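Side-chain contacts in serpin (Taeniopygia guttata, PDB 5HGC), which probably inhibits serine proteases, as other serpins do, and is seen here with the steroid hormone cortisol bound: residues A107-L112 and S309-V314; E283-L288 and D295-Q300. All coordinates share one frame; numbering follows the deposited sequence.

In the fold
From the N terminus, the chain leaves strand 100-106 through 107-112, the lead-in to helix 113-123, and comes back to 107-112 almost two hundred residues later: interaction 1 closes this long loop with 309-314, just before strand 316-325. Interaction 2 is nested inside that loop and is far more local, folding 295-300 back onto 283-288, where strand 265-283 passes into helix 285-290. The two contacts lie on the same side of the chain's centre, their centres about 16 Å apart, and meet through the backbone bond from Val-314 N to Val-296 O and the probable bond of Lys-313 with Asn-299. Together they gather the connections around one end of the serpin's large sheet A.

Interaction 1: residues A107-L112 and S309-V314; sequences AALALL and SPDLKV. Unlike the reference sequence in segment 107-112: Ala-107 (reference Glu), Ala-108 (reference Lys), Ala-110 (reference Lys).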
ATOM      1  N   ALA A 107       4.666  22.267  18.549  1.00 28.05           N
ATOM      2  CA  ALA A 107       5.251  22.544  19.860  1.00 27.89           C
ATOM      3  C   ALA A 107       4.254  23.207  20.836  1.00 26.33           C
ATOM      4  O   ALA A 107       4.371  23.058  22.042  1.00 25.30           O
ATOM      5  CB  ALA A 107       6.523  23.369  19.697  1.00 25.86           C
ATOM      6  N   ALA A 108       3.237  23.864  20.280  1.00 26.80           N
ATOM      7  CA  ALA A 108       2.195  24.533  21.039  1.00 28.44           C
ATOM      8  C   ALA A 108       1.158  23.604  21.721  1.00 28.35           C
ATOM      9  O   ALA A 108       0.156  24.083  22.315  1.00 28.82           O
ATOM     10  CB  ALA A 108       1.499  25.526  20.129  1.00 28.29           C
ATOM     11  N   LEU A 109       1.343  22.294  21.589  1.00 26.90           N
ATOM     12  CA  LEU A 109       0.400  21.361  22.189  1.00 29.27           C
ATOM     13  C   LEU A 109       1.116  20.370  23.094  1.00 30.28           C
ATOM     14  O   LEU A 109       2.308  20.063  22.886  1.00 29.60           O
ATOM     15  CB  LEU A 109      -0.390  20.608  21.122  1.00 31.03           C
ATOM     16  CG  LEU A 109      -1.549  21.336  20.443  1.00 35.53           C
ATOM     17  CD1 LEU A 109      -2.113  20.409  19.383  1.00 32.07           C
ATOM     18  CD2 LEU A 109      -2.661  21.830  21.381  1.00 33.43           C
ATOM     19  N   ALA A 110       0.377  19.862  24.079  1.00 29.78           N
ATOM     20  CA  ALA A 110       0.898  18.873  25.043  1.00 29.11           C
ATOM     21  C   ALA A 110       0.877  17.495  24.406  1.00 27.94           C
ATOM     22  O   ALA A 110       0.047  17.231  23.536  1.00 26.03           O
ATOM     23  CB  ALA A 110       0.029  18.879  26.296  1.00 27.70           C
ATOM     24  N   LEU A 111       1.769  16.618  24.860  1.00 26.58           N
ATOM     25  CA  LEU A 111       1.634  15.177  24.609  1.00 26.45           C
ATOM     26  C   LEU A 111       1.588  14.291  25.868  1.00 24.14           C
ATOM     27  O   LEU A 111       2.339  14.520  26.849  1.00 26.10           O
ATOM     28  CB  LEU A 111       2.678  14.725  23.614  1.00 29.19           C
ATOM     29  CG  LEU A 111       1.939  14.682  22.297  1.00 33.22           C
ATOM     30  CD1 LEU A 111       2.564  15.617  21.299  1.00 30.42           C
ATOM     31  CD2 LEU A 111       1.903  13.231  21.845  1.00 37.50           C
ATOM     32  N   LEU A 112       0.682  13.329  25.861  1.00 20.60           N
ATOM     33  CA  LEU A 112       0.569  12.427  26.957  1.00 21.16           C
ATOM     34  C   LEU A 112       1.584  11.283  26.794  1.00 20.89           C
ATOM     35  O   LEU A 112       1.691  10.663  25.715  1.00 21.10           O
ATOM     36  CB  LEU A 112      -0.837  11.870  27.030  1.00 22.36           C
ATOM     37  CG  LEU A 112      -1.988  12.643  27.641  1.00 27.43           C
ATOM     38  CD1 LEU A 112      -3.248  11.802  27.590  1.00 28.19           C
ATOM     39  CD2 LEU A 112      -1.737  13.022  29.082  1.00 27.02           C
ATOM     40  N   SER A 309      -6.311  17.040  26.195  1.00 34.72           N
ATOM     41  CA  SER A 309      -7.413  18.021  26.096  1.00 36.07           C
ATOM     42  C   SER A 309      -8.048  17.878  24.752  1.00 36.74           C
ATOM     43  O   SER A 309      -7.436  17.307  23.849  1.00 36.99           O
ATOM     44  CB  SER A 309      -6.948  19.487  26.279  1.00 39.54           C
ATOM     45  OG  SER A 309      -5.774  19.627  27.078  1.00 37.99           O
ATOM     46  N   PRO A 310      -9.271  18.413  24.587  1.00 42.47           N
ATOM     47  CA  PRO A 310      -9.872  18.317  23.254  1.00 45.87           C
ATOM     48  C   PRO A 310      -9.445  19.506  22.370  1.00 44.90           C
ATOM     49  O   PRO A 310     -10.287  20.296  21.994  1.00 51.25           O
ATOM     50  CB  PRO A 310     -11.361  18.372  23.560  1.00 45.39           C
ATOM     51  CG  PRO A 310     -11.442  19.311  24.749  1.00 48.81           C
ATOM     52  CD  PRO A 310     -10.167  19.115  25.537  1.00 45.72           C
ATOM     53  N   ASP A 311      -8.150  19.604  22.064  1.00 39.35           N
ATOM     54  CA  ASP A 311      -7.576  20.710  21.325  1.00 38.35           C
ATOM     55  C   ASP A 311      -6.853  20.293  20.045  1.00 40.24           C
ATOM     56  O   ASP A 311      -6.253  21.137  19.392  1.00 41.55           O
ATOM     57  CB  ASP A 311      -6.624  21.543  22.232  1.00 43.23           C
ATOM     58  CG  ASP A 311      -5.558  20.686  22.980  1.00 48.70           C
ATOM     59  OD1 ASP A 311      -5.343  19.490  22.657  1.00 46.85           O
ATOM     60  OD2 ASP A 311      -4.910  21.226  23.906  1.00 51.50           O
ATOM     61  N   LEU A 312      -6.874  19.006  19.691  1.00 39.22           N
ATOM     62  CA  LEU A 312      -6.036  18.526  18.577  1.00 36.46           C
ATOM     63  C   LEU A 312      -6.908  18.022  17.446  1.00 35.16           C
ATOM     64  O   LEU A 312      -8.021  17.580  17.673  1.00 37.15           O
ATOM     65  CB  LEU A 312      -5.054  17.442  19.067  1.00 35.71           C
ATOM     66  CG  LEU A 312      -4.199  16.693  18.038  1.00 34.95           C
ATOM     67  CD1 LEU A 312      -3.027  17.492  17.471  1.00 34.63           C
ATOM     68  CD2 LEU A 312      -3.660  15.440  18.638  1.00 34.46           C
ATOM     69  N   LYS A 313      -6.410  18.105  16.222  1.00 35.01           N
ATOM     70  CA  LYS A 313      -7.086  17.536  15.055  1.00 34.15           C
ATOM     71  C   LYS A 313      -5.994  17.237  14.044  1.00 34.41           C
ATOM     72  O   LYS A 313      -4.863  17.747  14.155  1.00 31.39           O
ATOM     73  CB  LYS A 313      -8.097  18.533  14.455  1.00 40.05           C
ATOM     74  CG  LYS A 313      -7.420  19.695  13.715  1.00 45.00           C
ATOM     75  CD  LYS A 313      -8.447  20.677  13.179  1.00 60.16           C
ATOM     76  CE  LYS A 313      -7.734  21.952  12.729  1.00 72.70           C
ATOM     77  NZ  LYS A 313      -8.645  23.130  12.791  1.00 74.07           N
ATOM     78  N   VAL A 314      -6.310  16.429  13.041  1.00 34.97           N
ATOM     79  CA  VAL A 314      -5.284  16.057  12.083  1.00 35.55           C
ATOM     80  C   VAL A 314      -5.344  17.101  11.018  1.00 35.92           C
ATOM     81  O   VAL A 314      -6.353  17.209  10.363  1.00 42.60           O
ATOM     82  CB  VAL A 314      -5.501  14.623  11.535  1.00 33.99           C
ATOM     83  CG1 VAL A 314      -4.426  14.230  10.535  1.00 33.18           C
ATOM     84  CG2 VAL A 314      -5.531  13.653  12.701  1.00 36.27           C
TER
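Leu-109 and Leu-312 mark the nearest backbone approach, CA to CA 7.9 Å, of two segments that both lack regular helix or strand; the contact between them is made by side chains. Leu-109 reaches across with its two methyl branches doing different work. Its CD1, at the end of an extended chain (chi2 177°), meets CD1 of Leu-312 at 3.6 Å, and the two leucine side chains cross at a slant. Leu-312 offers that methyl because its CG is anti to the backbone N (chi1 173°), while its CB stands 4.2 Å from Leu-109 CD1. The other branch, Leu-109 CD2, sits over a face of the Asp-311 carboxylate, 3.5 Å from Asp-311 CG and 3.4 Å from Asp-311 OD2. This is van der Waals contact of a methyl with a flat polar group, and the two side chains run past each other in opposite directions. Asp-311 OD1 has its polar partner in Thr-307 OG1, a hydrogen bond that helps fix the rotation of the carboxylate. Thr-307 OG1 also bonds Ser-309 N, while Pro-310 centres an inverse gamma turn closed by a weak bond from Asp-311 N to Ser-309 O, 3.0 Å. The Leu-312 end of the contact is buried: Leu-312 packs on Val-166, Met-167, Leu-303 and Ile-306, and Leu-109 shares Val-166 with it. The Asp-311 end lies at the surface. Leu-112, N-cap of helix 113-123, is tied to Ile-306 by a backbone bond. The arrangement belongs to the serpin fold: a largely apolar side-chain contact at the end of sheet A, joining the link from strand 100-106 to helix 113-123 with the approach to strand 316-325, on either side of strand 167-176.

Interaction 2: residues E283-L288 and D295-Q300; sequences EISNTL and DVFTNQ. Unlike the reference sequence in segment 295-300: Asn-299 (reference Ser).
Ser-285 meets Phe-297 by van der Waals contact: its OG lies over the rim of one ring face, 3.4 Å from Phe-297 CE1, with Ser-285 CB over the same face but offset toward the rim. The apolar part comes from Leu-288, whose CD1 meets the ring edge at Phe-297 CZ, 4.1 Å away, the two side chains crossing at about a right angle. On the opposite face of the ring, Val-296 CG1 sits 3.5 Å above its centre. In the serpin fold this places Phe-297 against the junction where the last part of strand 265-283, which lies beside strand 316-325 in sheet A, gives way to helix 285-290; the ring also rests on Val-317 of strand 316-325, while Leu-288 packs on Phe-22 of helix 12-29. Among the hydrogen bonds, Ser-285 OG donates to the syn lone pair of Glu-283 OE2 at 2.7 Å, which holds the hydroxyl in place over the ring. Val-317 N donates to the same carboxylate oxygen, and Ser-285 N makes a weak bond to Glu-283 OE1. Beyond the ring, Gln-300 N donates to Thr-298 OG1 (3.2 Å, 156°), forming an ST turn.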
ATOM      1  N   GLU A 283      -2.005  13.528  -0.108  1.00 35.57           N
ATOM      2  CA  GLU A 283      -2.688  13.995   1.075  1.00 35.15           C
ATOM      3  C   GLU A 283      -4.068  13.333   0.991  1.00 35.02           C
ATOM      4  O   GLU A 283      -4.806  13.598   0.068  1.00 42.28           O
ATOM      5  CB  GLU A 283      -2.712  15.540   1.131  1.00 33.56           C
ATOM      6  CG  GLU A 283      -2.971  16.187   2.508  1.00 34.90           C
ATOM      7  CD  GLU A 283      -4.336  15.865   3.113  1.00 41.36           C
ATOM      8  OE1 GLU A 283      -5.358  15.889   2.389  1.00 51.05           O
ATOM      9  OE2 GLU A 283      -4.422  15.566   4.328  1.00 45.55           O
ATOM     10  N   ILE A 284      -4.394  12.456   1.940  1.00 35.96           N
ATOM     11  CA  ILE A 284      -5.513  11.497   1.812  1.00 35.66           C
ATOM     12  C   ILE A 284      -6.794  11.808   2.611  1.00 41.19           C
ATOM     13  O   ILE A 284      -7.702  10.963   2.686  1.00 43.67           O
ATOM     14  CB  ILE A 284      -5.046  10.043   2.099  1.00 34.68           C
ATOM     15  CG1 ILE A 284      -4.359   9.917   3.472  1.00 33.27           C
ATOM     16  CG2 ILE A 284      -4.133   9.506   0.982  1.00 31.94           C
ATOM     17  CD1 ILE A 284      -4.239   8.466   3.954  1.00 32.02           C
ATOM     18  N   SER A 285      -6.854  13.012   3.192  1.00 41.86           N
ATOM     19  CA  SER A 285      -8.010  13.522   3.931  1.00 46.87           C
ATOM     20  C   SER A 285      -9.352  13.393   3.226  1.00 51.03           C
ATOM     21  O   SER A 285     -10.264  12.811   3.820  1.00 57.60           O
ATOM     22  CB  SER A 285      -7.809  14.988   4.270  1.00 50.82           C
ATOM     23  OG  SER A 285      -6.888  15.106   5.316  1.00 61.59           O
ATOM     24  N   ASN A 286      -9.488  13.935   1.998  1.00 47.94           N
ATOM     25  CA  ASN A 286     -10.777  13.925   1.281  1.00 51.13           C
ATOM     26  C   ASN A 286     -11.283  12.531   1.158  1.00 54.26           C
ATOM     27  O   ASN A 286     -12.500  12.283   1.351  1.00 51.37           O
ATOM     28  CB  ASN A 286     -10.668  14.369  -0.173  1.00 60.71           C
ATOM     29  CG  ASN A 286     -10.097  15.728  -0.337  1.00 70.11           C
ATOM     30  OD1 ASN A 286      -9.911  16.480   0.626  1.00 79.75           O
ATOM     31  ND2 ASN A 286      -9.793  16.060  -1.582  1.00 74.94           N
ATOM     32  N   THR A 287     -10.337  11.644   0.782  1.00 44.36           N
ATOM     33  CA  THR A 287     -10.621  10.272   0.433  1.00 39.62           C
ATOM     34  C   THR A 287     -11.181   9.644   1.684  1.00 42.62           C
ATOM     35  O   THR A 287     -12.248   9.033   1.633  1.00 46.19           O
ATOM     36  CB  THR A 287      -9.362   9.536  -0.050  1.00 38.45           C
ATOM     37  OG1 THR A 287      -8.700  10.310  -1.061  1.00 34.54           O
ATOM     38  CG2 THR A 287      -9.728   8.179  -0.595  1.00 35.39           C
ATOM     39  N   LEU A 288     -10.506   9.859   2.819  1.00 39.72           N
ATOM     40  CA  LEU A 288     -10.978   9.297   4.074  1.00 39.48           C
ATOM     41  C   LEU A 288     -12.259   9.975   4.560  1.00 40.69           C
ATOM     42  O   LEU A 288     -13.109   9.304   5.160  1.00 40.68           O
ATOM     43  CB  LEU A 288      -9.875   9.293   5.145  1.00 39.96           C
ATOM     44  CG  LEU A 288      -8.578   8.602   4.702  1.00 43.67           C
ATOM     45  CD1 LEU A 288      -7.535   8.934   5.724  1.00 39.00           C
ATOM     46  CD2 LEU A 288      -8.663   7.092   4.478  1.00 34.93           C
ATOM     47  N   ASP A 295     -14.687  13.672  11.699  1.00 38.75           N
ATOM     48  CA  ASP A 295     -14.458  14.487  12.892  1.00 39.91           C
ATOM     49  C   ASP A 295     -13.000  14.672  13.226  1.00 40.67           C
ATOM     50  O   ASP A 295     -12.638  15.711  13.757  1.00 42.16           O
ATOM     51  CB  ASP A 295     -15.101  13.845  14.119  1.00 43.25           C
ATOM     52  CG  ASP A 295     -16.623  13.716  14.012  1.00 49.33           C
ATOM     53  OD1 ASP A 295     -17.231  14.162  12.985  1.00 50.79           O
ATOM     54  OD2 ASP A 295     -17.201  13.149  14.988  1.00 51.62           O
ATOM     55  N   VAL A 296     -12.177  13.657  12.926  1.00 37.88           N
ATOM     56  CA  VAL A 296     -10.743  13.688  13.195  1.00 37.57           C
ATOM     57  C   VAL A 296     -10.056  14.844  12.477  1.00 40.90           C
ATOM     58  O   VAL A 296      -9.017  15.353  12.923  1.00 42.60           O
ATOM     59  CB  VAL A 296     -10.057  12.326  12.870  1.00 35.10           C
ATOM     60  CG1 VAL A 296      -9.804  12.143  11.383  1.00 31.28           C
ATOM     61  CG2 VAL A 296      -8.762  12.185  13.660  1.00 31.68           C
ATOM     62  N   PHE A 297     -10.637  15.251  11.357  1.00 41.87           N
ATOM     63  CA  PHE A 297     -10.060  16.349  10.592  1.00 47.99           C
ATOM     64  C   PHE A 297     -10.604  17.740  11.001  1.00 45.28           C
ATOM     65  O   PHE A 297     -10.065  18.773  10.605  1.00 44.28           O
ATOM     66  CB  PHE A 297     -10.210  16.068   9.107  1.00 42.73           C
ATOM     67  CG  PHE A 297      -9.569  14.784   8.673  1.00 42.67           C
ATOM     68  CD1 PHE A 297      -8.178  14.658   8.639  1.00 42.25           C
ATOM     69  CD2 PHE A 297     -10.361  13.699   8.263  1.00 43.80           C
ATOM     70  CE1 PHE A 297      -7.600  13.487   8.200  1.00 44.08           C
ATOM     71  CE2 PHE A 297      -9.785  12.522   7.818  1.00 39.88           C
ATOM     72  CZ  PHE A 297      -8.402  12.420   7.790  1.00 44.30           C
ATOM     73  N   THR A 298     -11.629  17.747  11.844  1.00 39.10           N
ATOM     74  CA  THR A 298     -12.351  18.964  12.136  1.00 45.43           C
ATOM     75  C   THR A 298     -12.136  19.381  13.584  1.00 55.05           C
ATOM     76  O   THR A 298     -11.520  18.659  14.401  1.00 59.21           O
ATOM     77  CB  THR A 298     -13.877  18.804  11.846  1.00 43.75           C
ATOM     78  OG1 THR A 298     -14.485  17.912  12.789  1.00 39.62           O
ATOM     79  CG2 THR A 298     -14.147  18.279  10.434  1.00 39.79           C
ATOM     80  N   ASN A 299     -12.683  20.542  13.906  1.00 60.03           N
ATOM     81  CA  ASN A 299     -12.614  21.053  15.257  1.00 59.19           C
ATOM     82  C   ASN A 299     -13.531  20.295  16.179  1.00 51.72           C
ATOM     83  O   ASN A 299     -13.608  20.582  17.362  1.00 58.27           O
ATOM     84  CB  ASN A 299     -12.835  22.574  15.287  1.00 64.47           C
ATOM     85  CG  ASN A 299     -11.559  23.357  15.001  1.00 74.59           C
ATOM     86  OD1 ASN A 299     -10.459  22.794  14.900  1.00 79.67           O
ATOM     87  ND2 ASN A 299     -11.697  24.669  14.871  1.00 89.58           N
ATOM     88  N   GLN A 300     -14.174  19.268  15.660  1.00 49.33           N
ATOM     89  CA  GLN A 300     -15.008  18.453  16.519  1.00 49.02           C
ATOM     90  C   GLN A 300     -14.246  17.186  16.917  1.00 45.65           C
ATOM     91  O   GLN A 300     -14.802  16.350  17.630  1.00 40.15           O
ATOM     92  CB  GLN A 300     -16.385  18.143  15.876  1.00 58.17           C
ATOM     93  CG  GLN A 300     -17.308  19.360  15.707  1.00 65.52           C
ATOM     94  CD  GLN A 300     -16.969  20.206  14.454  1.00 83.23           C
ATOM     95  OE1 GLN A 300     -17.085  19.724  13.312  1.00 87.48           O
ATOM     96  NE2 GLN A 300     -16.539  21.470  14.665  1.00 74.16           N
TER